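Local coordinates for protein muconate lactonizing enzyme (Corynebacterium glutamicum, PDB 3I4K) that belongs to the enolase superfamily, pairing an alpha-beta capping domain with a TIM-barrel-like domain that carries a magnesium ion, at residues S13-V18 against T68-V73; G75-V80 against R104-A109. One frame throughout, in Å; residues are numbered along the deposited sequence.

Contact 1 (S13-V18 against T68-V73); sequences SRILDV and TMKALV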
ATOM      1  N   SER A  13      23.851 -15.220  -2.715  1.00 58.34           N
ATOM      2  CA  SER A  13      24.181 -13.892  -2.209  1.00 58.22           C
ATOM      3  C   SER A  13      25.678 -13.640  -2.333  1.00 57.92           C
ATOM      4  O   SER A  13      26.493 -14.425  -1.843  1.00 58.33           O
ATOM      5  CB  SER A  13      23.753 -13.751  -0.742  1.00 57.32           C
ATOM      6  OG  SER A  13      24.437 -14.669   0.094  1.00 56.04           O
ATOM      7  N   ARG A  14      26.036 -12.545  -2.993  1.00 57.07           N
ATOM      8  CA  ARG A  14      27.435 -12.196  -3.184  1.00 57.87           C
ATOM      9  C   ARG A  14      27.753 -10.840  -2.574  1.00 56.94           C
ATOM     10  O   ARG A  14      27.032  -9.865  -2.796  1.00 56.04           O
ATOM     11  CB  ARG A  14      27.781 -12.142  -4.677  1.00 60.74           C
ATOM     12  CG  ARG A  14      27.634 -13.452  -5.431  1.00 63.29           C
ATOM     13  CD  ARG A  14      27.967 -13.265  -6.911  1.00 65.35           C
ATOM     14  NE  ARG A  14      27.975 -14.537  -7.630  1.00 69.85           N
ATOM     15  CZ  ARG A  14      26.899 -15.291  -7.840  1.00 71.19           C
ATOM     16  NH1 ARG A  14      25.710 -14.907  -7.392  1.00 71.34           N
ATOM     17  NH2 ARG A  14      27.012 -16.440  -8.494  1.00 72.72           N
ATOM     18  N   ILE A  15      28.840 -10.778  -1.809  1.00 54.96           N
ATOM     19  CA  ILE A  15      29.253  -9.521  -1.209  1.00 53.82           C
ATOM     20  C   ILE A  15      30.143  -8.808  -2.218  1.00 53.72           C
ATOM     21  O   ILE A  15      31.149  -9.360  -2.665  1.00 55.67           O
ATOM     22  CB  ILE A  15      30.052  -9.742   0.088  1.00 53.63           C
ATOM     23  CG1 ILE A  15      29.162 -10.409   1.140  1.00 53.01           C
ATOM     24  CG2 ILE A  15      30.603  -8.415   0.587  1.00 50.65           C
ATOM     25  CD1 ILE A  15      29.852 -10.645   2.470  1.00 52.07           C
ATOM     26  N   LEU A  16      29.767  -7.590  -2.587  1.00 52.10           N
ATOM     27  CA  LEU A  16      30.544  -6.822  -3.544  1.00 51.55           C
ATOM     28  C   LEU A  16      31.114  -5.560  -2.918  1.00 52.44           C
ATOM     29  O   LEU A  16      30.395  -4.799  -2.262  1.00 51.73           O
ATOM     30  CB  LEU A  16      29.680  -6.431  -4.744  1.00 50.18           C
ATOM     31  CG  LEU A  16      28.906  -7.542  -5.451  1.00 49.07           C
ATOM     32  CD1 LEU A  16      28.321  -6.973  -6.726  1.00 49.89           C
ATOM     33  CD2 LEU A  16      29.814  -8.728  -5.754  1.00 47.99           C
ATOM     34  N   ASP A  17      32.411  -5.347  -3.117  1.00 51.62           N
ATOM     35  CA  ASP A  17      33.078  -4.164  -2.600  1.00 52.70           C
ATOM     36  C   ASP A  17      33.502  -3.319  -3.795  1.00 54.03           C
ATOM     37  O   ASP A  17      34.461  -3.643  -4.490  1.00 54.12           O
ATOM     38  CB  ASP A  17      34.297  -4.546  -1.756  1.00 52.86           C
ATOM     39  CG  ASP A  17      33.930  -5.383  -0.541  1.00 53.98           C
ATOM     40  OD1 ASP A  17      33.047  -4.958   0.236  1.00 55.55           O
ATOM     41  OD2 ASP A  17      34.525  -6.466  -0.356  1.00 54.54           O
ATOM     42  N   VAL A  18      32.765  -2.243  -4.040  1.00 54.85           N
ATOM     43  CA  VAL A  18      33.059  -1.355  -5.151  1.00 55.93           C
ATOM     44  C   VAL A  18      33.584  -0.031  -4.617  1.00 56.62           C
ATOM     45  O   VAL A  18      32.988   0.574  -3.733  1.00 56.19           O
ATOM     46  CB  VAL A  18      31.796  -1.107  -6.008  1.00 55.83           C
ATOM     47  CG1 VAL A  18      30.670  -0.593  -5.129  1.00 59.78           C
ATOM     48  CG2 VAL A  18      32.097  -0.114  -7.114  1.00 56.54           C
ATOM     49  N   THR A  68      26.207  -9.227   8.069  1.00 42.62           N
ATOM     50  CA  THR A  68      24.998  -9.545   8.815  1.00 41.15           C
ATOM     51  C   THR A  68      23.877  -9.990   7.898  1.00 37.91           C
ATOM     52  O   THR A  68      23.135 -10.915   8.215  1.00 37.75           O
ATOM     53  CB  THR A  68      24.528  -8.310   9.622  1.00 39.35           C
ATOM     54  OG1 THR A  68      24.983  -8.433  10.972  1.00 45.69           O
ATOM     55  CG2 THR A  68      23.023  -8.152   9.572  1.00 42.03           C
HETATM   56  N   MSE A  69      23.748  -9.324   6.760  1.00 38.23           N
HETATM   57  CA  MSE A  69      22.686  -9.660   5.822  1.00 39.49           C
HETATM   58  C   MSE A  69      22.904 -10.992   5.106  1.00 40.54           C
HETATM   59  O   MSE A  69      21.946 -11.721   4.824  1.00 40.02           O
HETATM   60  CB  MSE A  69      22.515  -8.526   4.815  1.00 40.25           C
HETATM   61  CG  MSE A  69      21.975  -7.246   5.457  1.00 41.97           C
HETATM   62 SE   MSE A  69      21.781  -5.766   4.221  1.00 49.35          SE
HETATM   63  CE  MSE A  69      23.506  -4.934   4.407  1.00 45.57           C
ATOM     64  N   LYS A  70      24.159 -11.323   4.825  1.00 41.25           N
ATOM     65  CA  LYS A  70      24.442 -12.578   4.146  1.00 42.90           C
ATOM     66  C   LYS A  70      24.149 -13.739   5.092  1.00 42.87           C
ATOM     67  O   LYS A  70      23.592 -14.754   4.685  1.00 44.41           O
ATOM     68  CB  LYS A  70      25.900 -12.618   3.672  1.00 44.28           C
ATOM     69  CG  LYS A  70      26.247 -13.858   2.844  1.00 46.41           C
ATOM     70  CD  LYS A  70      27.624 -13.735   2.200  1.00 46.86           C
ATOM     71  CE  LYS A  70      28.052 -15.043   1.553  1.00 47.37           C
ATOM     72  NZ  LYS A  70      27.061 -15.525   0.543  1.00 47.30           N
ATOM     73  N   ALA A  71      24.503 -13.588   6.363  1.00 43.00           N
ATOM     74  CA  ALA A  71      24.245 -14.655   7.319  1.00 41.96           C
ATOM     75  C   ALA A  71      22.739 -14.896   7.429  1.00 42.83           C
ATOM     76  O   ALA A  71      22.284 -16.043   7.524  1.00 41.22           O
ATOM     77  CB  ALA A  71      24.831 -14.294   8.678  1.00 44.12           C
ATOM     78  N   LEU A  72      21.959 -13.821   7.398  1.00 40.97           N
ATOM     79  CA  LEU A  72      20.511 -13.959   7.498  1.00 40.42           C
ATOM     80  C   LEU A  72      19.872 -14.447   6.193  1.00 41.20           C
ATOM     81  O   LEU A  72      19.016 -15.339   6.210  1.00 39.57           O
ATOM     82  CB  LEU A  72      19.884 -12.633   7.958  1.00 38.74           C
ATOM     83  CG  LEU A  72      20.139 -12.309   9.440  1.00 35.72           C
ATOM     84  CD1 LEU A  72      19.629 -10.907   9.777  1.00 37.29           C
ATOM     85  CD2 LEU A  72      19.449 -13.356  10.308  1.00 31.56           C
ATOM     86  N   VAL A  73      20.285 -13.876   5.066  1.00 42.83           N
ATOM     87  CA  VAL A  73      19.747 -14.292   3.773  1.00 45.24           C
ATOM     88  C   VAL A  73      20.091 -15.762   3.530  1.00 47.25           C
ATOM     89  O   VAL A  73      19.205 -16.581   3.278  1.00 48.10           O
ATOM     90  CB  VAL A  73      20.332 -13.459   2.609  1.00 46.84           C
ATOM     91  CG1 VAL A  73      19.888 -14.052   1.275  1.00 47.02           C
ATOM     92  CG2 VAL A  73      19.871 -12.006   2.719  1.00 46.14           C
TER

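Contact 2 (G75-V80 against R104-A109); sequences GYLAPV and RYAKAA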
ATOM      1  N   GLY A  75      21.433 -18.250   5.674  1.00 46.58           N
ATOM      2  CA  GLY A  75      20.966 -19.192   6.673  1.00 46.26           C
ATOM      3  C   GLY A  75      19.523 -19.201   7.142  1.00 46.06           C
ATOM      4  O   GLY A  75      19.090 -20.196   7.719  1.00 45.17           O
ATOM      5  N   TYR A  76      18.767 -18.131   6.908  1.00 46.64           N
ATOM      6  CA  TYR A  76      17.384 -18.110   7.386  1.00 45.83           C
ATOM      7  C   TYR A  76      16.303 -17.706   6.391  1.00 45.70           C
ATOM      8  O   TYR A  76      15.262 -18.350   6.319  1.00 46.46           O
ATOM      9  CB  TYR A  76      17.276 -17.209   8.621  1.00 45.62           C
ATOM     10  CG  TYR A  76      18.233 -17.568   9.730  1.00 43.54           C
ATOM     11  CD1 TYR A  76      19.537 -17.077   9.738  1.00 44.73           C
ATOM     12  CD2 TYR A  76      17.842 -18.420  10.761  1.00 43.48           C
ATOM     13  CE1 TYR A  76      20.429 -17.430  10.751  1.00 42.19           C
ATOM     14  CE2 TYR A  76      18.725 -18.777  11.771  1.00 43.26           C
ATOM     15  CZ  TYR A  76      20.016 -18.277  11.757  1.00 42.08           C
ATOM     16  OH  TYR A  76      20.893 -18.643  12.751  1.00 47.72           O
ATOM     17  N   LEU A  77      16.539 -16.643   5.632  1.00 45.80           N
ATOM     18  CA  LEU A  77      15.549 -16.163   4.673  1.00 45.82           C
ATOM     19  C   LEU A  77      15.428 -17.000   3.397  1.00 46.72           C
ATOM     20  O   LEU A  77      14.347 -17.484   3.059  1.00 46.90           O
ATOM     21  CB  LEU A  77      15.859 -14.711   4.290  1.00 44.80           C
ATOM     22  CG  LEU A  77      16.016 -13.708   5.438  1.00 44.58           C
ATOM     23  CD1 LEU A  77      16.271 -12.330   4.861  1.00 44.19           C
ATOM     24  CD2 LEU A  77      14.766 -13.700   6.307  1.00 44.70           C
ATOM     25  N   ALA A  78      16.540 -17.150   2.690  1.00 47.41           N
ATOM     26  CA  ALA A  78      16.576 -17.898   1.437  1.00 49.04           C
ATOM     27  C   ALA A  78      15.859 -19.246   1.479  1.00 50.02           C
ATOM     28  O   ALA A  78      14.994 -19.528   0.649  1.00 50.26           O
ATOM     29  CB  ALA A  78      18.014 -18.092   1.011  1.00 48.22           C
ATOM     30  N   PRO A  79      16.199 -20.092   2.456  1.00 50.45           N
ATOM     31  CA  PRO A  79      15.563 -21.406   2.560  1.00 50.67           C
ATOM     32  C   PRO A  79      14.043 -21.399   2.584  1.00 50.57           C
ATOM     33  O   PRO A  79      13.414 -22.448   2.429  1.00 48.74           O
ATOM     34  CB  PRO A  79      16.167 -21.983   3.841  1.00 51.52           C
ATOM     35  CG  PRO A  79      16.474 -20.762   4.651  1.00 52.10           C
ATOM     36  CD  PRO A  79      17.074 -19.848   3.615  1.00 51.71           C
ATOM     37  N   VAL A  80      13.446 -20.228   2.783  1.00 49.42           N
ATOM     38  CA  VAL A  80      11.992 -20.148   2.822  1.00 47.40           C
ATOM     39  C   VAL A  80      11.438 -20.089   1.404  1.00 47.35           C
ATOM     40  O   VAL A  80      10.375 -20.638   1.123  1.00 45.73           O
ATOM     41  CB  VAL A  80      11.498 -18.895   3.617  1.00 47.93           C
ATOM     42  CG1 VAL A  80       9.970 -18.857   3.630  1.00 43.46           C
ATOM     43  CG2 VAL A  80      12.030 -18.933   5.058  1.00 45.16           C
ATOM     44  N   ARG A 104      15.113  -5.680   8.342  1.00 42.29           N
ATOM     45  CA  ARG A 104      14.492  -5.227   7.101  1.00 40.00           C
ATOM     46  C   ARG A 104      15.461  -5.107   5.921  1.00 39.40           C
ATOM     47  O   ARG A 104      15.124  -5.486   4.803  1.00 38.40           O
ATOM     48  CB  ARG A 104      13.795  -3.880   7.319  1.00 41.17           C
ATOM     49  CG  ARG A 104      12.654  -3.917   8.332  1.00 44.50           C
ATOM     50  CD  ARG A 104      11.547  -4.885   7.931  1.00 48.08           C
ATOM     51  NE  ARG A 104      10.296  -4.582   8.626  1.00 54.22           N
ATOM     52  CZ  ARG A 104       9.155  -5.247   8.462  1.00 56.26           C
ATOM     53  NH1 ARG A 104       9.085  -6.276   7.625  1.00 55.93           N
ATOM     54  NH2 ARG A 104       8.070  -4.857   9.120  1.00 57.44           N
ATOM     55  N   TYR A 105      16.655  -4.573   6.161  1.00 36.66           N
ATOM     56  CA  TYR A 105      17.616  -4.423   5.076  1.00 38.68           C
ATOM     57  C   TYR A 105      17.904  -5.758   4.377  1.00 38.59           C
ATOM     58  O   TYR A 105      17.953  -5.819   3.151  1.00 38.78           O
ATOM     59  CB  TYR A 105      18.912  -3.796   5.597  1.00 37.25           C
ATOM     60  CG  TYR A 105      18.839  -2.293   5.774  1.00 35.58           C
ATOM     61  CD1 TYR A 105      19.001  -1.436   4.687  1.00 35.57           C
ATOM     62  CD2 TYR A 105      18.613  -1.728   7.024  1.00 34.40           C
ATOM     63  CE1 TYR A 105      18.948  -0.052   4.843  1.00 32.41           C
ATOM     64  CE2 TYR A 105      18.551  -0.336   7.190  1.00 32.72           C
ATOM     65  CZ  TYR A 105      18.723   0.491   6.098  1.00 33.21           C
ATOM     66  OH  TYR A 105      18.692   1.866   6.262  1.00 33.13           O
ATOM     67  N   ALA A 106      18.077  -6.820   5.156  1.00 38.81           N
ATOM     68  CA  ALA A 106      18.352  -8.135   4.585  1.00 40.77           C
ATOM     69  C   ALA A 106      17.153  -8.603   3.753  1.00 42.51           C
ATOM     70  O   ALA A 106      17.310  -9.108   2.639  1.00 40.69           O
ATOM     71  CB  ALA A 106      18.638  -9.138   5.695  1.00 38.11           C
ATOM     72  N   LYS A 107      15.958  -8.421   4.311  1.00 42.67           N
ATOM     73  CA  LYS A 107      14.723  -8.820   3.652  1.00 42.07           C
ATOM     74  C   LYS A 107      14.466  -8.063   2.355  1.00 41.78           C
ATOM     75  O   LYS A 107      13.954  -8.632   1.391  1.00 43.42           O
ATOM     76  CB  LYS A 107      13.543  -8.634   4.614  1.00 41.69           C
ATOM     77  CG  LYS A 107      13.594  -9.546   5.840  1.00 40.65           C
ATOM     78  CD  LYS A 107      12.545  -9.162   6.884  1.00 42.98           C
ATOM     79  CE  LYS A 107      12.497 -10.160   8.037  1.00 42.93           C
ATOM     80  NZ  LYS A 107      11.654  -9.682   9.172  1.00 39.17           N
ATOM     81  N   ALA A 108      14.820  -6.783   2.320  1.00 41.07           N
ATOM     82  CA  ALA A 108      14.598  -5.983   1.124  1.00 40.60           C
ATOM     83  C   ALA A 108      15.256  -6.607  -0.113  1.00 42.17           C
ATOM     84  O   ALA A 108      14.706  -6.553  -1.218  1.00 41.57           O
ATOM     85  CB  ALA A 108      15.115  -4.576   1.336  1.00 37.30           C
ATOM     86  N   ALA A 109      16.430  -7.200   0.068  1.00 41.81           N
ATOM     87  CA  ALA A 109      17.121  -7.819  -1.057  1.00 42.29           C
ATOM     88  C   ALA A 109      16.297  -8.979  -1.592  1.00 41.81           C
ATOM     89  O   ALA A 109      16.109  -9.103  -2.800  1.00 42.21           O
ATOM     90  CB  ALA A 109      18.502  -8.304  -0.635  1.00 43.05           C
TER

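Contact 1 (S13-V18 against T68-V73)
Lys70 reaches from helix 66-81 to strand 8-25, and Ser13 receives its tip. CB leaves the helix toward the strand. CG, held anti to the backbone N, continues that line until it lies beside the hydroxyl, 3.4 Å from Ser13 OG. CD comes against Ile15, where Ile15 CG1 is 3.8 Å from Lys70 CD and the terminal CD1 is equally near; the two side chains cross roughly perpendicular to each other. A turn about the CD-CE bond (chi4 56°) bends the otherwise extended chain and brings NZ onto Ser13. Lys70 NZ donates to Ser13 O at 2.7 Å. The C=O...N angle is 139°, and the donor is tilted 33° from the carbonyl plane. A second bond runs from Lys70 NZ to Ser13 OG at 2.8 Å, so backbone and side chain of one residue grip the nitrogen together. Asp74, one turn on, completes the knot: OD2 forms a salt bridge with Lys70 NZ and OD1 hydrogen-bonds to Ser13 OG; the carboxylate probably offsets part of the lysine charge. Alongside, Val73 CG1 packs loosely on Ser13 CB. Helix segment 68-73 runs antiparallel to strand segment 13-18, their axes 9.2 Å apart. Strand 8-25 is an outer strand of the three-stranded antiparallel sheet of the N-terminal domain; Leu37 of its neighbour 30-43 touches Ser13, Met69 and Lys70, while Arg14, its CB directed away from helix segment 68-73, packs on helix 366-372.

Contact 2 (G75-V80 against R104-A109)
The peptide group joining Ala106 to Lys107 is the flat surface of this contact, and a methyl of Leu77 sits on it. Leu77 CD1 stands over the outward face, 4.0 Å from Ala106 C, and Lys107 N is no farther away; the other face turns in toward the axis of its own helix. Two aliphatic groups flank the methyl beyond the ends of the peptide: Ala106 CB, 4.1 Å from Leu77 CD1, and Lys107 CG, 4.0 Å from that same atom. CD1 thus rests in a shallow saddle of backbone, beta carbon and lysine methylene. The leucine gets there by extension, its CD1 lying anti to CA (chi2 -178°), which drives this one branch at helix 104-121. Lys107 extends fully beyond CG and crosses the leucine at about a right angle, so its methylenes serve the packing while its nitrogen is led away. There Lys107 NZ forms a salt bridge with Glu97 and hydrogen bonds with the carbonyls of Val100 and Arg102, holding the end of the chain. Val100 also touches Leu77. At the start of helix 104-121 the carboxylate of Glu64 hydrogen-bonds to the backbone N of Tyr105 and of Ala106, and the Tyr105 ring meets Trp255 edge-to-face. Leu77 itself springs from a wider, pi-type turn just before the kink of its helix. Across the two segments there is no hydrogen bond, and they bury just 115 Å² between them. The chemistry is therefore van der Waals contact, methyl on peptide and aliphatic carbon, between buried residues of two capping-domain helices; the polar bonds at the tip of Lys107 are made with residues outside the pair, and Glu64 adds to the helix's own bonds in its first turn.

From the N terminus the chain lays down strand 8-25, completes the three-stranded sheet, and returns on helix 66-81, where contact 1 closes a loop of 49 residues, of which nearly half are strand. The same helix runs on into contact 2, whose shorter loop holds helix 89-99 and ends at helix 104-121. The two loops follow in series, neither enclosing nor crossing the other, and their centres lie 10 Å apart. Probable backbone bonds from Leu77 N to Leu72 O and from Ala78 N to Val73 O bridge them within the shared helix, while Met69 packs on Tyr105. Helix 66-81 thereby joins sheet to helices in the N-terminal domain.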